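Local coordinates for protein probable ribosomal RNA small subunit methyltransferase (Thermus thermophilus, PDB 3DMG) that probably transfers methyl groups from S-adenosyl-L-methionine to a base of small-subunit ribosomal RNA, at residues E6-L11 with H286-E291; P214-L219 with V303-F308; Q236-G241 with A297-I302. All coordinates share one frame; numbering follows the deposited sequence.

How the interactions relate
The three contacts illustrate how a Rossmann-like methyltransferase builds its cofactor site from the ends of its strands: each touches S-adenosyl-L-homocysteine, but at a different part of it. Interaction 3 pairs neighbouring strands 236-240 and 299-304; interaction 2 carries the latter strand onward to helix 214-227, and their centres lie about 15 Å apart. Along the chain, interaction 3 is nested inside the loop that interaction 2 closes. Interaction 1 brings helix 5-9, from the far N-terminus, to the loop after strand 283-286, about 16 Å from interaction 3 and 21 Å from interaction 2, centre to centre. The adenine is bound at interaction 1, the carboxylate at interaction 2 and the amino group at interaction 3.

Interaction 1: residues E6-L11 with H286-E291; sequences EAYHRL and HSDVDE. With SAH (S-adenosyl-L-homocysteine), chain H.
Tyr8 meets Asp288 through its hydroxyl at the ring edge, OH donating to Asp288 OD1 over 2.6 Å on the lone pair facing the other carboxylate oxygen, with ring and carboxylate planes turned 66° apart. With CG set anti to the backbone N (chi1 175°), the Tyr8 ring carries its hydroxyl to Asp288. That same OD1 accepts N6 of S-adenosyl-L-homocysteine at 2.9 Å, so one oxygen is gripped by the N-terminal helix and by the adenine. Val289 N adds a bond to the ligand's N1 (2.9 Å); amino group and ring nitrogen are thus read together, as expected for adenine recognition. Packing is close here: Val289 CG2 lies 3.5 Å from Tyr8 CE2, in the buried half.

By contrast, His9 is partly exposed and has a water beside it, although its partner Asp290 is buried. Its NE2 donates to Asp290 OD1 (2.8 Å), which is met nearly along its C-O bond and sits 18° out of the imidazole plane. A water 2.9 Å from His9 ND1 donates to Asp288 OD2, linking the imidazole to a carboxylate it does not touch directly. The edge of the Tyr8 ring, at CD2, is set over one face of the imidazole, near its centre. The other Asp290 oxygen, OD2, forms a salt bridge with Arg329; Asp288 OD2 forms one with Lys24.

The receiving residues form a type II' turn from Asp288 to Glu291, just beyond edge strand 283-286. Helix 317-329 touches Tyr8, Val289 and Asp290, while helix 76-84 reaches Asp288 and Glu291, leaving the turn set among three helices.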
loop_
_atom_site.group_PDB
_atom_site.type_symbol
_atom_site.label_atom_id
_atom_site.label_comp_id
_atom_site.label_asym_id
_atom_site.label_seq_id
_atom_site.Cartn_x
_atom_site.Cartn_y
_atom_site.Cartn_z
ATOM N N GLU A 6 7.592 -18.786 3.137
ATOM C CA GLU A 6 8.230 -18.965 1.822
ATOM C C GLU A 6 7.210 -18.804 0.689
ATOM O O GLU A 6 7.486 -18.123 -0.317
ATOM C CB GLU A 6 8.948 -20.339 1.725
ATOM C CG GLU A 6 9.771 -20.546 0.432
ATOM C CD GLU A 6 8.937 -21.089 -0.733
ATOM O OE1 GLU A 6 7.958 -21.812 -0.464
ATOM O OE2 GLU A 6 9.255 -20.781 -1.913
ATOM N N ALA A 7 6.034 -19.412 0.842
ATOM C CA ALA A 7 5.002 -19.278 -0.197
ATOM C C ALA A 7 4.509 -17.847 -0.323
ATOM O O ALA A 7 4.290 -17.383 -1.445
ATOM C CB ALA A 7 3.845 -20.211 0.021
ATOM N N TYR A 8 4.333 -17.153 0.807
ATOM C CA TYR A 8 3.901 -15.757 0.748
ATOM C C TYR A 8 4.904 -14.896 -0.062
ATOM O O TYR A 8 4.505 -14.049 -0.884
ATOM C CB TYR A 8 3.670 -15.127 2.150
ATOM C CG TYR A 8 3.350 -13.670 1.945
ATOM C CD1 TYR A 8 2.077 -13.267 1.553
ATOM C CD2 TYR A 8 4.365 -12.695 1.981
ATOM C CE1 TYR A 8 1.791 -11.944 1.254
ATOM C CE2 TYR A 8 4.102 -11.370 1.672
ATOM C CZ TYR A 8 2.821 -10.985 1.311
ATOM O OH TYR A 8 2.555 -9.681 0.974
ATOM N N HIS A 9 6.191 -15.127 0.176
ATOM C CA HIS A 9 7.253 -14.343 -0.441
ATOM C C HIS A 9 7.685 -14.815 -1.820
ATOM O O HIS A 9 8.503 -14.162 -2.467
ATOM C CB HIS A 9 8.465 -14.278 0.473
ATOM C CG HIS A 9 8.271 -13.393 1.662
ATOM N ND1 HIS A 9 8.100 -12.032 1.555
ATOM C CD2 HIS A 9 8.250 -13.674 2.990
ATOM C CE1 HIS A 9 7.980 -11.509 2.762
ATOM N NE2 HIS A 9 8.063 -12.482 3.650
ATOM N N ARG A 10 7.170 -15.972 -2.237
ATOM C CA ARG A 10 7.583 -16.561 -3.513
ATOM C C ARG A 10 7.033 -15.806 -4.711
ATOM O O ARG A 10 5.859 -15.451 -4.750
ATOM C CB ARG A 10 7.122 -18.015 -3.581
ATOM C CG ARG A 10 7.672 -18.769 -4.796
ATOM C CD ARG A 10 7.254 -20.240 -4.821
ATOM N NE ARG A 10 5.805 -20.412 -4.702
ATOM C CZ ARG A 10 5.212 -21.314 -3.914
ATOM N NH1 ARG A 10 5.931 -22.128 -3.147
ATOM N NH2 ARG A 10 3.889 -21.400 -3.880
ATOM N N LEU A 11 7.905 -15.594 -5.701
ATOM C CA LEU A 11 7.511 -15.004 -6.980
ATOM C C LEU A 11 7.310 -16.131 -7.967
ATOM O O LEU A 11 8.196 -16.984 -8.123
ATOM C CB LEU A 11 8.602 -14.068 -7.503
ATOM C CG LEU A 11 9.184 -13.022 -6.550
ATOM C CD1 LEU A 11 10.149 -12.106 -7.277
ATOM C CD2 LEU A 11 8.084 -12.218 -5.932
ATOM N N HIS A 286 10.466 0.404 3.939
ATOM C CA HIS A 286 9.603 0.086 2.816
ATOM C C HIS A 286 9.830 -1.388 2.517
ATOM O O HIS A 286 10.891 -1.791 2.017
ATOM C CB HIS A 286 9.988 0.956 1.617
ATOM C CG HIS A 286 9.005 0.882 0.489
ATOM N ND1 HIS A 286 9.315 1.227 -0.807
ATOM C CD2 HIS A 286 7.703 0.505 0.480
ATOM C CE1 HIS A 286 8.248 1.061 -1.577
ATOM N NE2 HIS A 286 7.250 0.640 -0.810
ATOM N N SER A 287 8.827 -2.199 2.826
ATOM C CA SER A 287 9.021 -3.632 2.914
ATOM C C SER A 287 7.723 -4.373 2.668
ATOM O O SER A 287 6.675 -3.941 3.129
ATOM C CB SER A 287 9.512 -3.944 4.333
ATOM O OG SER A 287 9.815 -5.331 4.492
ATOM N N ASP A 288 7.819 -5.486 1.938
ATOM C CA ASP A 288 6.685 -6.406 1.804
ATOM C C ASP A 288 6.738 -7.343 2.997
ATOM O O ASP A 288 7.588 -8.255 3.055
ATOM C CB ASP A 288 6.813 -7.210 0.508
ATOM C CG ASP A 288 5.671 -8.185 0.299
ATOM O OD1 ASP A 288 4.657 -8.103 1.019
ATOM O OD2 ASP A 288 5.795 -9.017 -0.612
ATOM N N VAL A 289 5.859 -7.092 3.957
ATOM C CA VAL A 289 5.929 -7.766 5.272
ATOM C C VAL A 289 7.373 -7.649 5.815
ATOM O O VAL A 289 7.877 -6.520 5.959
ATOM C CB VAL A 289 5.328 -9.209 5.261
ATOM C CG1 VAL A 289 5.047 -9.682 6.684
ATOM C CG2 VAL A 289 4.033 -9.244 4.433
ATOM N N ASP A 290 8.029 -8.765 6.122
ATOM C CA ASP A 290 9.378 -8.718 6.679
ATOM C C ASP A 290 10.502 -8.856 5.657
ATOM O O ASP A 290 11.633 -9.124 6.020
ATOM C CB ASP A 290 9.536 -9.786 7.767
ATOM C CG ASP A 290 9.351 -11.205 7.248
ATOM O OD1 ASP A 290 8.697 -11.419 6.200
ATOM O OD2 ASP A 290 9.864 -12.134 7.917
ATOM N N GLU A 291 10.192 -8.617 4.384
ATOM C CA GLU A 291 11.167 -8.769 3.308
ATOM C C GLU A 291 12.449 -7.965 3.525
ATOM O O GLU A 291 13.537 -8.422 3.155
ATOM C CB GLU A 291 10.479 -8.414 1.980
ATOM C CG GLU A 291 11.374 -8.252 0.785
ATOM C CD GLU A 291 11.478 -6.841 0.349
ATOM O OE1 GLU A 291 10.566 -6.035 0.645
ATOM O OE2 GLU A 291 12.482 -6.535 -0.312
HETATM N N SAH H . -0.480 0.616 11.619
HETATM C CA SAH H . -1.256 1.722 10.963
HETATM C CB SAH H . -1.873 1.282 9.629
HETATM C CG SAH H . -2.736 0.028 9.700
HETATM S SD SAH H . -3.646 -0.315 8.170
HETATM C C SAH H . -2.374 2.189 11.882
HETATM O O SAH H . -2.646 1.443 12.830
HETATM O OXT SAH H . -2.960 3.240 11.630
HETATM C "C5'" SAH H . -2.677 -1.704 7.490
HETATM C "C4'" SAH H . -1.360 -1.253 6.854
HETATM O "O4'" SAH H . -0.798 -2.451 6.319
HETATM C "C3'" SAH H . -1.477 -0.195 5.735
HETATM O "O3'" SAH H . -0.664 0.928 6.028
HETATM C "C2'" SAH H . -1.005 -1.005 4.522
HETATM O "O2'" SAH H . -0.433 -0.222 3.498
HETATM C "C1'" SAH H . -0.093 -2.023 5.183
HETATM N N9 SAH H . 0.225 -3.133 4.297
HETATM C C8 SAH H . -0.585 -3.698 3.340
HETATM N N7 SAH H . 0.114 -4.703 2.754
HETATM C C5 SAH H . 1.341 -4.785 3.346
HETATM C C6 SAH H . 2.454 -5.598 3.112
HETATM N N6 SAH H . 2.463 -6.537 2.141
HETATM N N1 SAH H . 3.553 -5.386 3.929
HETATM C C2 SAH H . 3.594 -4.405 4.895
HETATM N N3 SAH H . 2.515 -3.561 5.091
HETATM C C4 SAH H . 1.412 -3.781 4.322
HETATM O O HOH W 1 8.388 -10.119 -0.594
#

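Interaction 2: residues P214-L219 with V303-F308; sequences PASLLL and VTNPPF. With SAH (S-adenosyl-L-homocysteine), chain H.
Ser216 and Asn305 meet through their polar ends where helix 214-227 lies against the end of strand 299-304. Asn305 ND2 donates to Ser216 OG at 3.0 Å, with an N-H...O angle of 157°, and the oxygen lies close to the amide plane. Swinging CG anti to the backbone N (chi1 -178°) is what carries the Asn305 amide across to the helix. The serine hydroxyl in turn donates a hydrogen bond to the ligand, with Ser216 OG 2.6 Å from carboxylate O of S-adenosyl-L-homocysteine, so the chain of donors runs from amide to hydroxyl to carboxylate. Ala215 contributes a methyl group beside the same amide, CB lying 3.8 Å from Asn305 ND2.

Asn305 opens the Asn-Pro-Pro-Phe sequence, a form of the (Asn/Asp)-Pro-Pro-aromatic motif that follows the fourth strand in many methyltransferases acting on amino or amide nitrogens. Guanosine has been seen bound at Asp213, Asn305, Phe308 and Asn341 of this protein, consistent with a substrate pocket beside the cofactor. Asn305 O approaches SAH CG to 3.3 Å, next to the sulfur, and the Pro307 ring lies near the ribose, its CD 3.8 Å from SAH O4'. An alanine in place of Asn305 would remove the amide and is likely to leave Ser216 OG without this donor, making the hydroxyl freer to turn away from the ligand carboxylate.

One helical turn farther on, Leu219 splits its two methyls: CD1 touches Thr304 O at 3.4 Å, while CD2 meets Val303 CG1 at 4.1 Å, the two side chains crossing at a slant. Thr304 points its own side chain away from this helix, and OG1 bonds to Leu240 O on the adjacent strand.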
loop_
_atom_site.group_PDB
_atom_site.type_symbol
_atom_site.label_atom_id
_atom_site.label_comp_id
_atom_site.label_asym_id
_atom_site.label_seq_id
_atom_site.Cartn_x
_atom_site.Cartn_y
_atom_site.Cartn_z
ATOM N N PRO A 214 -9.811 4.155 15.356
ATOM C CA PRO A 214 -10.187 3.596 16.656
ATOM C C PRO A 214 -9.638 2.205 16.989
ATOM O O PRO A 214 -9.376 1.920 18.162
ATOM C CB PRO A 214 -11.722 3.590 16.599
ATOM C CG PRO A 214 -12.047 4.713 15.670
ATOM C CD PRO A 214 -10.990 4.629 14.606
ATOM N N ALA A 215 -9.473 1.340 15.993
ATOM C CA ALA A 215 -8.850 0.042 16.263
ATOM C C ALA A 215 -7.411 0.207 16.753
ATOM O O ALA A 215 -6.990 -0.471 17.685
ATOM C CB ALA A 215 -8.886 -0.847 15.024
ATOM N N SER A 216 -6.654 1.088 16.100
ATOM C CA SER A 216 -5.274 1.342 16.504
ATOM C C SER A 216 -5.188 1.892 17.925
ATOM O O SER A 216 -4.343 1.452 18.723
ATOM C CB SER A 216 -4.612 2.301 15.520
ATOM O OG SER A 216 -4.780 1.814 14.196
ATOM N N LEU A 217 -6.070 2.842 18.250
ATOM C CA LEU A 217 -6.147 3.371 19.629
ATOM C C LEU A 217 -6.410 2.247 20.632
ATOM O O LEU A 217 -5.771 2.188 21.693
ATOM C CB LEU A 217 -7.219 4.462 19.743
ATOM C CG LEU A 217 -6.944 5.731 18.926
ATOM C CD1 LEU A 217 -8.168 6.631 18.805
ATOM C CD2 LEU A 217 -5.764 6.517 19.528
ATOM N N LEU A 218 -7.336 1.351 20.279
ATOM C CA LEU A 218 -7.724 0.242 21.159
ATOM C C LEU A 218 -6.557 -0.704 21.443
ATOM O O LEU A 218 -6.352 -1.146 22.578
ATOM C CB LEU A 218 -8.916 -0.524 20.576
ATOM C CG LEU A 218 -9.664 -1.445 21.539
ATOM C CD1 LEU A 218 -10.387 -0.638 22.610
ATOM C CD2 LEU A 218 -10.648 -2.341 20.793
ATOM N N LEU A 219 -5.773 -0.992 20.405
ATOM C CA LEU A 219 -4.590 -1.834 20.561
ATOM C C LEU A 219 -3.627 -1.213 21.560
ATOM O O LEU A 219 -3.109 -1.908 22.447
ATOM C CB LEU A 219 -3.881 -2.036 19.215
ATOM C CG LEU A 219 -2.709 -3.033 19.279
ATOM C CD1 LEU A 219 -2.531 -3.761 17.943
ATOM C CD2 LEU A 219 -1.389 -2.405 19.725
ATOM N N VAL A 303 3.447 -5.677 17.072
ATOM C CA VAL A 303 2.097 -5.106 17.043
ATOM C C VAL A 303 1.591 -4.997 15.624
ATOM O O VAL A 303 2.376 -4.799 14.700
ATOM C CB VAL A 303 2.025 -3.712 17.733
ATOM C CG1 VAL A 303 2.434 -3.840 19.192
ATOM C CG2 VAL A 303 2.894 -2.683 16.997
ATOM N N THR A 304 0.283 -5.119 15.453
ATOM C CA THR A 304 -0.286 -4.931 14.121
ATOM C C THR A 304 -1.782 -4.632 14.123
ATOM O O THR A 304 -2.551 -5.236 14.873
ATOM C CB THR A 304 0.013 -6.152 13.188
ATOM O OG1 THR A 304 -0.410 -5.848 11.854
ATOM C CG2 THR A 304 -0.717 -7.429 13.662
ATOM N N ASN A 305 -2.151 -3.679 13.276
ATOM C CA ASN A 305 -3.532 -3.490 12.837
ATOM C C ASN A 305 -3.523 -3.913 11.353
ATOM O O ASN A 305 -3.219 -3.090 10.485
ATOM C CB ASN A 305 -3.955 -2.025 12.989
ATOM C CG ASN A 305 -5.382 -1.804 12.595
ATOM O OD1 ASN A 305 -6.049 -2.737 12.175
ATOM N ND2 ASN A 305 -5.876 -0.574 12.748
ATOM N N PRO A 306 -3.753 -5.207 11.069
ATOM C CA PRO A 306 -3.537 -5.668 9.686
ATOM C C PRO A 306 -4.524 -5.103 8.682
ATOM O O PRO A 306 -5.637 -4.681 9.065
ATOM C CB PRO A 306 -3.705 -7.195 9.781
ATOM C CG PRO A 306 -3.541 -7.513 11.229
ATOM C CD PRO A 306 -4.107 -6.324 11.963
ATOM N N PRO A 307 -4.159 -5.125 7.400
ATOM C CA PRO A 307 -5.119 -4.694 6.383
ATOM C C PRO A 307 -6.347 -5.595 6.376
ATOM O O PRO A 307 -6.271 -6.753 6.790
ATOM C CB PRO A 307 -4.341 -4.867 5.078
ATOM C CG PRO A 307 -3.246 -5.805 5.401
ATOM C CD PRO A 307 -2.882 -5.570 6.812
ATOM N N PHE A 308 -7.469 -5.058 5.912
ATOM C CA PHE A 308 -8.672 -5.872 5.709
ATOM C C PHE A 308 -9.379 -5.417 4.454
ATOM O O PHE A 308 -9.228 -4.264 4.033
ATOM C CB PHE A 308 -9.609 -5.824 6.924
ATOM C CG PHE A 308 -10.234 -4.475 7.175
ATOM C CD1 PHE A 308 -11.514 -4.186 6.697
ATOM C CD2 PHE A 308 -9.549 -3.500 7.905
ATOM C CE1 PHE A 308 -12.085 -2.944 6.931
ATOM C CE2 PHE A 308 -10.113 -2.260 8.137
ATOM C CZ PHE A 308 -11.385 -1.981 7.654
HETATM N N SAH H . -0.480 0.616 11.619
HETATM C CA SAH H . -1.256 1.722 10.963
HETATM C CB SAH H . -1.873 1.282 9.629
HETATM C CG SAH H . -2.736 0.028 9.700
HETATM S SD SAH H . -3.646 -0.315 8.170
HETATM C C SAH H . -2.374 2.189 11.882
HETATM O O SAH H . -2.646 1.443 12.830
HETATM O OXT SAH H . -2.960 3.240 11.630
HETATM C "C5'" SAH H . -2.677 -1.704 7.490
HETATM C "C4'" SAH H . -1.360 -1.253 6.854
HETATM O "O4'" SAH H . -0.798 -2.451 6.319
HETATM C "C3'" SAH H . -1.477 -0.195 5.735
HETATM O "O3'" SAH H . -0.664 0.928 6.028
HETATM C "C2'" SAH H . -1.005 -1.005 4.522
HETATM O "O2'" SAH H . -0.433 -0.222 3.498
HETATM C "C1'" SAH H . -0.093 -2.023 5.183
HETATM N N9 SAH H . 0.225 -3.133 4.297
HETATM C C8 SAH H . -0.585 -3.698 3.340
HETATM N N7 SAH H . 0.114 -4.703 2.754
HETATM C C5 SAH H . 1.341 -4.785 3.346
HETATM C C6 SAH H . 2.454 -5.598 3.112
HETATM N N6 SAH H . 2.463 -6.537 2.141
HETATM N N1 SAH H . 3.553 -5.386 3.929
HETATM C C2 SAH H . 3.594 -4.405 4.895
HETATM N N3 SAH H . 2.515 -3.561 5.091
HETATM C C4 SAH H . 1.412 -3.781 4.322
#

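Interaction 3: residues Q236-G241 with A297-I302; sequences QVLDLG and ARFDII. With SAH (S-adenosyl-L-homocysteine), chain H.
Val237 pairs with Ile301 and Leu238 with Ile302 in parallel register, Ile301 N reaching Gln236 O at 3.1 Å and Leu238 N reaching Ile301 O at 3.0 Å. Gln236 O takes a second donor, Asp300 N, where the other chain turns a corner. At that corner Asp300 also bends its carboxylate back: OD2 receives Gln236 N at 2.9 Å in a nearly straight bond (172°), on the side away from the other oxygen, because CG stands beside the backbone N (chi1 -57°). Asp300 OD1 forms a salt bridge and Gln236 OE1 a hydrogen bond with Arg331, so one arginine joins both segments.

Side chains sort onto the two faces of the sheet. With Leu238 lies the ring of Phe299, in a CH-pi contact: Leu238 CB stands 3.7 Å from the ring centroid, only 8° off its normal, while the isobutyl methyls spread over the far rim of the ring. Ile302 continues this face, its CG1 3.9 Å from Leu238 CB and its CG2 3.8 Å from Leu240 CD1, where Phe322 and Ala326 of helix 317-329 pack on top. On the other face, Val237 CG2 lies against Ile301 CB.

Past Leu240 the strand ends in Gly241, whose carbonyl O accepts the amino N of S-adenosyl-L-homocysteine at 2.8 Å; its positive phi suits glycine, and a CB would run into the ribose. In the sheet that holds these two strands the order is 3-2-1-4-5-7-6; adjacent first and fourth strands, with a glycine at the end of the first, beside the cofactor, are the hallmark of the class I methyltransferase fold.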
loop_
_atom_site.group_PDB
_atom_site.type_symbol
_atom_site.label_atom_id
_atom_site.label_comp_id
_atom_site.label_asym_id
_atom_site.label_seq_id
_atom_site.Cartn_x
_atom_site.Cartn_y
_atom_site.Cartn_z
ATOM N N GLN A 236 12.605 -4.197 21.785
ATOM C CA GLN A 236 12.599 -4.175 20.325
ATOM C C GLN A 236 11.202 -4.507 19.829
ATOM O O GLN A 236 10.662 -5.565 20.143
ATOM C CB GLN A 236 13.639 -5.139 19.771
ATOM C CG GLN A 236 15.058 -4.591 19.893
ATOM C CD GLN A 236 16.120 -5.615 19.561
ATOM O OE1 GLN A 236 15.888 -6.819 19.656
ATOM N NE2 GLN A 236 17.301 -5.140 19.182
ATOM N N VAL A 237 10.635 -3.584 19.058
ATOM C CA VAL A 237 9.254 -3.702 18.586
ATOM C C VAL A 237 9.226 -3.727 17.080
ATOM O O VAL A 237 9.915 -2.944 16.447
ATOM C CB VAL A 237 8.387 -2.501 19.071
ATOM C CG1 VAL A 237 6.963 -2.529 18.483
ATOM C CG2 VAL A 237 8.350 -2.484 20.607
ATOM N N LEU A 238 8.433 -4.637 16.517
ATOM C CA LEU A 238 8.104 -4.623 15.093
ATOM C C LEU A 238 6.640 -4.239 14.907
ATOM O O LEU A 238 5.755 -4.827 15.552
ATOM C CB LEU A 238 8.368 -5.991 14.457
ATOM C CG LEU A 238 8.146 -6.111 12.944
ATOM C CD1 LEU A 238 9.098 -5.223 12.147
ATOM C CD2 LEU A 238 8.302 -7.584 12.560
ATOM N N ASP A 239 6.400 -3.247 14.046
ATOM C CA ASP A 239 5.046 -2.767 13.746
ATOM C C ASP A 239 4.773 -3.232 12.328
ATOM O O ASP A 239 5.365 -2.699 11.365
ATOM C CB ASP A 239 4.986 -1.232 13.872
ATOM C CG ASP A 239 3.623 -0.647 13.556
ATOM O OD1 ASP A 239 2.716 -1.378 13.154
ATOM O OD2 ASP A 239 3.478 0.582 13.721
ATOM N N LEU A 240 3.937 -4.260 12.191
ATOM C CA LEU A 240 3.637 -4.818 10.857
ATOM C C LEU A 240 2.539 -4.000 10.175
ATOM O O LEU A 240 1.386 -3.985 10.617
ATOM C CB LEU A 240 3.178 -6.274 10.983
ATOM C CG LEU A 240 4.206 -7.305 11.419
ATOM C CD1 LEU A 240 3.528 -8.588 11.859
ATOM C CD2 LEU A 240 5.221 -7.599 10.300
ATOM N N GLY A 241 2.902 -3.325 9.082
ATOM C CA GLY A 241 1.960 -2.466 8.368
ATOM C C GLY A 241 1.854 -1.141 9.094
ATOM O O GLY A 241 0.772 -0.773 9.557
ATOM N N ALA A 297 16.761 -11.238 12.353
ATOM C CA ALA A 297 16.120 -10.240 13.216
ATOM C C ALA A 297 14.971 -10.820 14.032
ATOM O O ALA A 297 14.081 -11.471 13.487
ATOM C CB ALA A 297 15.641 -9.028 12.395
ATOM N N ARG A 298 15.003 -10.578 15.342
ATOM C CA ARG A 298 13.928 -10.991 16.249
ATOM C C ARG A 298 13.503 -9.830 17.133
ATOM O O ARG A 298 14.219 -8.842 17.258
ATOM C CB ARG A 298 14.342 -12.174 17.129
ATOM C CG ARG A 298 14.778 -13.419 16.374
ATOM C CD ARG A 298 13.618 -14.100 15.675
ATOM N NE ARG A 298 14.064 -15.290 14.959
ATOM C CZ ARG A 298 14.490 -15.307 13.696
ATOM N NH1 ARG A 298 14.519 -14.191 12.972
ATOM N NH2 ARG A 298 14.883 -16.454 13.152
ATOM N N PHE A 299 12.334 -9.960 17.750
ATOM C CA PHE A 299 11.728 -8.842 18.476
ATOM C C PHE A 299 11.146 -9.295 19.808
ATOM O O PHE A 299 10.862 -10.479 19.982
ATOM C CB PHE A 299 10.664 -8.165 17.594
ATOM C CG PHE A 299 11.238 -7.591 16.328
ATOM C CD1 PHE A 299 11.691 -6.278 16.296
ATOM C CD2 PHE A 299 11.375 -8.379 15.189
ATOM C CE1 PHE A 299 12.269 -5.744 15.133
ATOM C CE2 PHE A 299 11.972 -7.869 14.033
ATOM C CZ PHE A 299 12.404 -6.547 14.006
ATOM N N ASP A 300 10.994 -8.345 20.732
ATOM C CA ASP A 300 10.367 -8.586 22.039
ATOM C C ASP A 300 8.856 -8.429 21.970
ATOM O O ASP A 300 8.122 -9.119 22.676
ATOM C CB ASP A 300 10.930 -7.631 23.102
ATOM C CG ASP A 300 12.438 -7.728 23.232
ATOM O OD1 ASP A 300 12.945 -8.850 23.438
ATOM O OD2 ASP A 300 13.115 -6.683 23.132
ATOM N N ILE A 301 8.411 -7.490 21.142
ATOM C CA ILE A 301 6.996 -7.169 21.020
ATOM C C ILE A 301 6.711 -6.950 19.544
ATOM O O ILE A 301 7.477 -6.274 18.860
ATOM C CB ILE A 301 6.619 -5.865 21.776
ATOM C CG1 ILE A 301 6.995 -5.973 23.261
ATOM C CG2 ILE A 301 5.113 -5.578 21.655
ATOM C CD1 ILE A 301 6.961 -4.645 24.021
ATOM N N ILE A 302 5.621 -7.531 19.058
ATOM C CA ILE A 302 5.178 -7.260 17.693
ATOM C C ILE A 302 3.733 -6.783 17.762
ATOM O O ILE A 302 2.916 -7.369 18.478
ATOM C CB ILE A 302 5.359 -8.493 16.801
ATOM C CG1 ILE A 302 6.860 -8.825 16.728
ATOM C CG2 ILE A 302 4.792 -8.235 15.400
ATOM C CD1 ILE A 302 7.231 -9.989 15.819
HETATM N N SAH H . -0.480 0.616 11.619
HETATM C CA SAH H . -1.256 1.722 10.963
HETATM C CB SAH H . -1.873 1.282 9.629
HETATM C CG SAH H . -2.736 0.028 9.700
HETATM S SD SAH H . -3.646 -0.315 8.170
HETATM C C SAH H . -2.374 2.189 11.882
HETATM O O SAH H . -2.646 1.443 12.830
HETATM O OXT SAH H . -2.960 3.240 11.630
HETATM C "C5'" SAH H . -2.677 -1.704 7.490
HETATM C "C4'" SAH H . -1.360 -1.253 6.854
HETATM O "O4'" SAH H . -0.798 -2.451 6.319
HETATM C "C3'" SAH H . -1.477 -0.195 5.735
HETATM O "O3'" SAH H . -0.664 0.928 6.028
HETATM C "C2'" SAH H . -1.005 -1.005 4.522
HETATM O "O2'" SAH H . -0.433 -0.222 3.498
HETATM C "C1'" SAH H . -0.093 -2.023 5.183
HETATM N N9 SAH H . 0.225 -3.133 4.297
HETATM C C8 SAH H . -0.585 -3.698 3.340
HETATM N N7 SAH H . 0.114 -4.703 2.754
HETATM C C5 SAH H . 1.341 -4.785 3.346
HETATM C C6 SAH H . 2.454 -5.598 3.112
HETATM N N6 SAH H . 2.463 -6.537 2.141
HETATM N N1 SAH H . 3.553 -5.386 3.929
HETATM C C2 SAH H . 3.594 -4.405 4.895
HETATM N N3 SAH H . 2.515 -3.561 5.091
HETATM C C4 SAH H . 1.412 -3.781 4.322
#